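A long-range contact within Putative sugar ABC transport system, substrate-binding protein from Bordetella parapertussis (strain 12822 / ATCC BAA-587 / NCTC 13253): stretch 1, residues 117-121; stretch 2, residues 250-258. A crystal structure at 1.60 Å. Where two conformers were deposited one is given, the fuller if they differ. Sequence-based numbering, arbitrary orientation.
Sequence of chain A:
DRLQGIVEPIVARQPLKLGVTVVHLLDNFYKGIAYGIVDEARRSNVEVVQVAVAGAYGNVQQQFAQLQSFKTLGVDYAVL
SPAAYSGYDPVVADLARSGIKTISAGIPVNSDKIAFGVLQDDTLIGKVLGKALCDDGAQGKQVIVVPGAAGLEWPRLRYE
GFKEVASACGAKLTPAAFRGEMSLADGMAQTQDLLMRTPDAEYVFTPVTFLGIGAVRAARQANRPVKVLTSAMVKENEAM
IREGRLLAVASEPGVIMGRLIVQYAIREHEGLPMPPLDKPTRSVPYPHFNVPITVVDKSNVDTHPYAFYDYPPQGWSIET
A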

# COMPACT_ATOMS: atom_id res chain seq x y z
N GLY A 117 -13.72 -2.74 -1.16
CA GLY A 117 -12.34 -2.34 -1.29
C GLY A 117 -11.53 -3.31 -2.13
O GLY A 117 -11.92 -4.46 -2.34
N VAL A 118 -10.40 -2.81 -2.62
CA VAL A 118 -9.41 -3.65 -3.28
C VAL A 118 -8.09 -3.26 -2.66
O VAL A 118 -7.66 -2.10 -2.79
CB VAL A 118 -9.36 -3.43 -4.81
CG1 VAL A 118 -8.24 -4.26 -5.40
CG2 VAL A 118 -10.70 -3.79 -5.48
N LEU A 119 -7.45 -4.20 -1.97
CA LEU A 119 -6.20 -3.84 -1.28
C LEU A 119 -5.37 -5.11 -1.10
O LEU A 119 -5.33 -5.93 -2.01
CB LEU A 119 -6.50 -3.11 0.04
CG LEU A 119 -7.41 -3.74 1.12
CD1 LEU A 119 -7.05 -3.11 2.47
CD2 LEU A 119 -8.89 -3.53 0.86
N GLN A 120 -4.61 -5.19 -0.01
CA GLN A 120 -3.89 -6.40 0.36
C GLN A 120 -3.99 -6.56 1.87
O GLN A 120 -4.40 -5.65 2.58
CB GLN A 120 -2.42 -6.38 -0.05
CG GLN A 120 -2.15 -6.63 -1.51
CD GLN A 120 -0.66 -6.71 -1.82
OE1 GLN A 120 0.11 -5.87 -1.40
NE2 GLN A 120 -0.25 -7.73 -2.55
N ASP A 121 -3.58 -7.74 2.34
CA ASP A 121 -3.65 -8.08 3.76
C ASP A 121 -2.38 -7.55 4.44
O ASP A 121 -1.31 -8.14 4.33
CB ASP A 121 -3.76 -9.59 3.91
CG ASP A 121 -3.97 -10.04 5.32
OD1 ASP A 121 -3.55 -9.34 6.27
OD2 ASP A 121 -4.58 -11.13 5.50
N ALA A 250 8.51 -6.64 0.04
CA ALA A 250 7.19 -7.15 -0.31
C ALA A 250 6.68 -6.41 -1.55
O ALA A 250 6.80 -5.18 -1.63
CB ALA A 250 6.25 -6.99 0.88
N SER A 251 6.16 -7.15 -2.53
CA SER A 251 5.55 -6.52 -3.70
C SER A 251 4.20 -5.92 -3.31
O SER A 251 3.39 -6.59 -2.67
CB SER A 251 5.36 -7.56 -4.83
OG SER A 251 4.52 -7.10 -5.89
N GLU A 252 3.95 -4.66 -3.66
CA GLU A 252 2.62 -4.06 -3.50
C GLU A 252 2.12 -3.68 -4.89
O GLU A 252 2.53 -2.65 -5.45
CB GLU A 252 2.67 -2.86 -2.58
CG GLU A 252 2.99 -3.30 -1.15
CD GLU A 252 2.84 -2.18 -0.13
OE1 GLU A 252 1.72 -1.66 0.05
OE2 GLU A 252 3.86 -1.80 0.48
N PRO A 253 1.29 -4.50 -5.49
CA PRO A 253 0.94 -4.32 -6.91
C PRO A 253 -0.18 -3.30 -7.12
O PRO A 253 -1.33 -3.63 -7.38
CB PRO A 253 0.52 -5.74 -7.32
CG PRO A 253 -0.05 -6.30 -6.10
CD PRO A 253 0.80 -5.78 -4.96
N GLY A 254 0.18 -2.02 -7.00
CA GLY A 254 -0.82 -0.96 -7.08
C GLY A 254 -1.53 -0.96 -8.43
O GLY A 254 -2.72 -0.64 -8.50
N VAL A 255 -0.80 -1.26 -9.51
CA VAL A 255 -1.37 -1.17 -10.84
C VAL A 255 -2.52 -2.16 -10.97
O VAL A 255 -3.61 -1.79 -11.41
CB VAL A 255 -0.31 -1.42 -11.92
CG1 VAL A 255 -0.97 -1.54 -13.30
CG2 VAL A 255 0.73 -0.30 -11.94
N ILE A 256 -2.31 -3.41 -10.54
CA ILE A 256 -3.42 -4.36 -10.69
C ILE A 256 -4.58 -3.99 -9.76
O ILE A 256 -5.76 -4.19 -10.11
CB ILE A 256 -2.96 -5.83 -10.52
CG1 ILE A 256 -4.07 -6.76 -11.04
CG2 ILE A 256 -2.62 -6.17 -9.07
CD1 ILE A 256 -3.69 -8.21 -11.16
N MSE A 257 -4.30 -3.38 -8.60
CA MSE A 257 -5.38 -2.97 -7.71
C MSE A 257 -6.25 -1.94 -8.39
O MSE A 257 -7.49 -2.02 -8.31
CB MSE A 257 -4.87 -2.39 -6.40
CG MSE A 257 -4.12 -3.37 -5.53
SE MSE A 257 -3.42 -2.45 -3.92
CE MSE A 257 -2.01 -3.72 -3.55
N GLY A 258 -5.61 -1.00 -9.10
CA GLY A 258 -6.37 0.01 -9.83
C GLY A 258 -7.22 -0.59 -10.94
O GLY A 258 -8.37 -0.20 -11.12
O HOH W 1 2.19 -8.60 -3.38

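How does Ser251 communicate with stretch 1 when its own side chain makes no close contact there? It does so through its carbonyl and a water. Gln120 NE2 lies 2.7 Å from water 1 and donates to it, and the same water, 2.4 Å from Ser251 O, donates onward to that carbonyl. The direct approach is looser: Gln120 OE1 is 3.6 Å from Ser251 O, and since both oxygens are acceptors, no hydrogen bond can join them. In fact none crosses between the stretches directly, so this water supplies the polar link.

What do Glu252 and Pro253 contribute? They offer mainly packing surface to the end of the Gln120 side chain. Gln120 OE1 sits 3.7 Å from Glu252 CA and 3.9 Å from Glu252 CG, while the carboxylate of Glu252 is engaged elsewhere in the structure. At Pro253, the ring carbon CD comes within 3.3 Å of Gln120 NE2, a close contact between amide and ring. Pro253 is also the N-cap residue of the helix that follows, and its carbonyl O accepts a hydrogen bond from Met257 N at 3.2 Å.

Why does Met257 matter so much, when Gly254, Val255 and Ile256 make no contact? The first turn of the helix carries the chain past these residues and brings Met257 around with its CA-to-CB bond directed toward stretch 1. Here the residue is selenomethionine, extended beyond an m chi1, and it buries more area than any other residue in the contact. Its length lets it run along stretch 1: Val118 CG1 lies 4.0 Å from Met257 CB, Leu119 CA lies 4.1 Å from Met257 SE, and Gln120 CG lies 3.6 Å from Met257 CE. Leu119, whose CA-to-CB bond points away, thus meets the selenium through its backbone.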